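Local coordinates for protein Esterase/lipase (Lactobacillus rhamnosus, PDB 4N5H) that probably hydrolyses ester bonds and may also transfer acyl groups, as an esterase of the alpha/beta hydrolase fold, at residues C89-L92 against A93-G96. The protein carries 1 engineered substitution. Numbering follows the deposited sequence.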
ATOM      1  N   CYS A  89       0.235  12.454 -16.371  1.00 12.10           N
ATOM      2  CA  CYS A  89      -0.375  11.738 -17.509  1.00 10.91           C
ATOM      3  C   CYS A  89      -1.784  11.279 -17.210  1.00 12.40           C
ATOM      4  O   CYS A  89      -2.665  11.381 -18.068  1.00 12.85           O
ATOM      5  CB  CYS A  89       0.499  10.589 -17.963  1.00 12.31           C
ATOM      6  SG  CYS A  89       2.042  11.102 -18.800  1.00 13.89           S
ATOM      7  N   ARG A  90      -2.027  10.712 -16.013  0.50 11.73           N
ATOM      8  CA  ARG A  90      -3.400  10.317 -15.669  0.50 12.14           C
ATOM      9  C   ARG A  90      -4.325  11.518 -15.689  0.50 11.67           C
ATOM     10  O   ARG A  90      -5.491  11.440 -16.154  0.50 12.39           O
ATOM     11  CB  ARG A  90      -3.430   9.726 -14.253  0.50 12.19           C
ATOM     12  CG  ARG A  90      -2.750   8.377 -14.091  0.50 13.01           C
ATOM     13  CD  ARG A  90      -2.509   8.027 -12.611  0.50 14.68           C
ATOM     14  NE  ARG A  90      -2.026   6.650 -12.540  0.50 13.98           N
ATOM     15  CZ  ARG A  90      -1.132   6.191 -11.615  0.50 17.80           C
ATOM     16  NH1 ARG A  90      -0.660   6.927 -10.633  0.50 16.75           N
ATOM     17  NH2 ARG A  90      -0.756   4.935 -11.649  0.50 17.57           N
ATOM     18  N   TYR A  91      -3.852  12.644 -15.153  1.00 11.73           N
ATOM     19  CA  TYR A  91      -4.696  13.843 -15.179  1.00 12.79           C
ATOM     20  C   TYR A  91      -5.114  14.191 -16.619  1.00 12.21           C
ATOM     21  O   TYR A  91      -6.295  14.411 -16.931  1.00 12.83           O
ATOM     22  CB  TYR A  91      -4.106  15.101 -14.488  1.00 12.14           C
ATOM     23  CG  TYR A  91      -5.048  16.241 -14.658  1.00 12.56           C
ATOM     24  CD1 TYR A  91      -6.253  16.292 -13.898  1.00 14.23           C
ATOM     25  CD2 TYR A  91      -4.804  17.243 -15.599  1.00 13.63           C
ATOM     26  CE1 TYR A  91      -7.154  17.299 -14.124  1.00 16.55           C
ATOM     27  CE2 TYR A  91      -5.754  18.245 -15.799  1.00 14.56           C
ATOM     28  CZ  TYR A  91      -6.909  18.238 -15.083  1.00 14.84           C
ATOM     29  OH  TYR A  91      -7.841  19.259 -15.236  1.00 17.90           O
ATOM     30  N   LEU A  92      -4.145  14.267 -17.489  1.00 10.62           N
ATOM     31  CA  LEU A  92      -4.500  14.625 -18.869  1.00 11.53           C
ATOM     32  C   LEU A  92      -5.480  13.615 -19.452  1.00 11.15           C
ATOM     33  O   LEU A  92      -6.455  13.996 -20.100  1.00 12.76           O
ATOM     34  CB  LEU A  92      -3.234  14.763 -19.704  1.00 11.47           C
ATOM     35  CG  LEU A  92      -2.187  15.745 -19.251  1.00 12.81           C
ATOM     36  CD1 LEU A  92      -0.948  15.667 -20.124  1.00 14.07           C
ATOM     37  CD2 LEU A  92      -2.830  17.163 -19.201  1.00 13.27           C
ATOM     38  N   ALA A  93      -5.238  12.321 -19.257  1.00 11.65           N
ATOM     39  CA  ALA A  93      -6.147  11.275 -19.760  1.00 11.70           C
ATOM     40  C   ALA A  93      -7.565  11.418 -19.198  1.00 13.84           C
ATOM     41  O   ALA A  93      -8.543  11.228 -19.937  1.00 13.27           O
ATOM     42  CB  ALA A  93      -5.604   9.855 -19.407  1.00 12.51           C
ATOM     43  N   SER A  94      -7.659  11.819 -17.949  1.00 13.11           N
ATOM     44  CA  SER A  94      -8.956  11.949 -17.293  1.00 14.49           C
ATOM     45  C   SER A  94      -9.833  13.031 -17.957  1.00 14.48           C
ATOM     46  O   SER A  94     -11.068  13.002 -17.774  1.00 16.79           O
ATOM     47  CB  SER A  94      -8.814  12.284 -15.776  1.00 13.03           C
ATOM     48  OG  SER A  94      -8.478  13.654 -15.559  1.00 13.92           O
ATOM     49  N   GLN A  95      -9.223  13.933 -18.670  1.00 13.97           N
ATOM     50  CA  GLN A  95      -9.881  15.013 -19.421  1.00 12.96           C
ATOM     51  C   GLN A  95     -10.381  14.566 -20.783  1.00 14.16           C
ATOM     52  O   GLN A  95     -10.998  15.423 -21.484  1.00 15.24           O
ATOM     53  CB  GLN A  95      -9.005  16.243 -19.452  1.00 13.92           C
ATOM     54  CG  GLN A  95      -8.653  16.832 -18.109  1.00 16.87           C
ATOM     55  CD  GLN A  95      -9.890  17.029 -17.268  1.00 16.83           C
ATOM     56  OE1 GLN A  95     -10.691  17.909 -17.566  1.00 17.85           O
ATOM     57  NE2 GLN A  95     -10.046  16.246 -16.223  1.00 17.42           N
ATOM     58  N   GLY A  96     -10.229  13.312 -21.158  1.00 12.54           N
ATOM     59  CA  GLY A  96     -10.723  12.774 -22.382  1.00 15.39           C
ATOM     60  C   GLY A  96      -9.707  12.573 -23.505  1.00 15.47           C
ATOM     61  O   GLY A  96     -10.004  12.762 -24.717  1.00 15.36           O
TER
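Two groups reach for the carbonyl oxygen of Y91: S94 OG donates to Y91 O at 2.7 Å, whereas Q95 N makes a long, bent and weak bond to it. OG stands between the backbone N and the carbonyl carbon of S94 (chi1 77°), which points it back at Y91 O. S94 OG also accepts from Q95 NE2 at 3.1 Å, with the hydroxyl close to the amide plane, so one serine links a main-chain carbonyl to a side-chain amide.

That amide plane runs within 9° of the Y91 ring plane, and the group is displaced toward the hydroxyl end of the ring, with Q95 CD 3.6 Å from Y91 OH. The bend of the glutamine chain at chi2 brings it there: Q95 CG makes an off-centre CH-pi contact, 4.2 Å from the centroid of the Y91 ring, and Q95 NE2 comes within 3.7 Å of Y91 CE1. W285 also meets the Y91 ring, and I291 and L295 of helix 288-311 touch the tyrosine side chain, L295 also touching Q95.

In the backbone the helix is ending. A93 N still bonds C89 O almost straight (3.0 Å, 170°), and S94 N bonds R90 O, but Q95 N turns to L92 O and G96 N to A93 O. These i to i-3 bonds tighten the last turn before G96, with positive phi, leads out of helix 86-94 toward strand 98-102 of the beta-alpha-beta unit. The hydroxyl thus supplies the stronger of the two bonds to Y91 O, and its link to Q95 NE2 probably limits the rotation of the amide near the tyrosine hydroxyl.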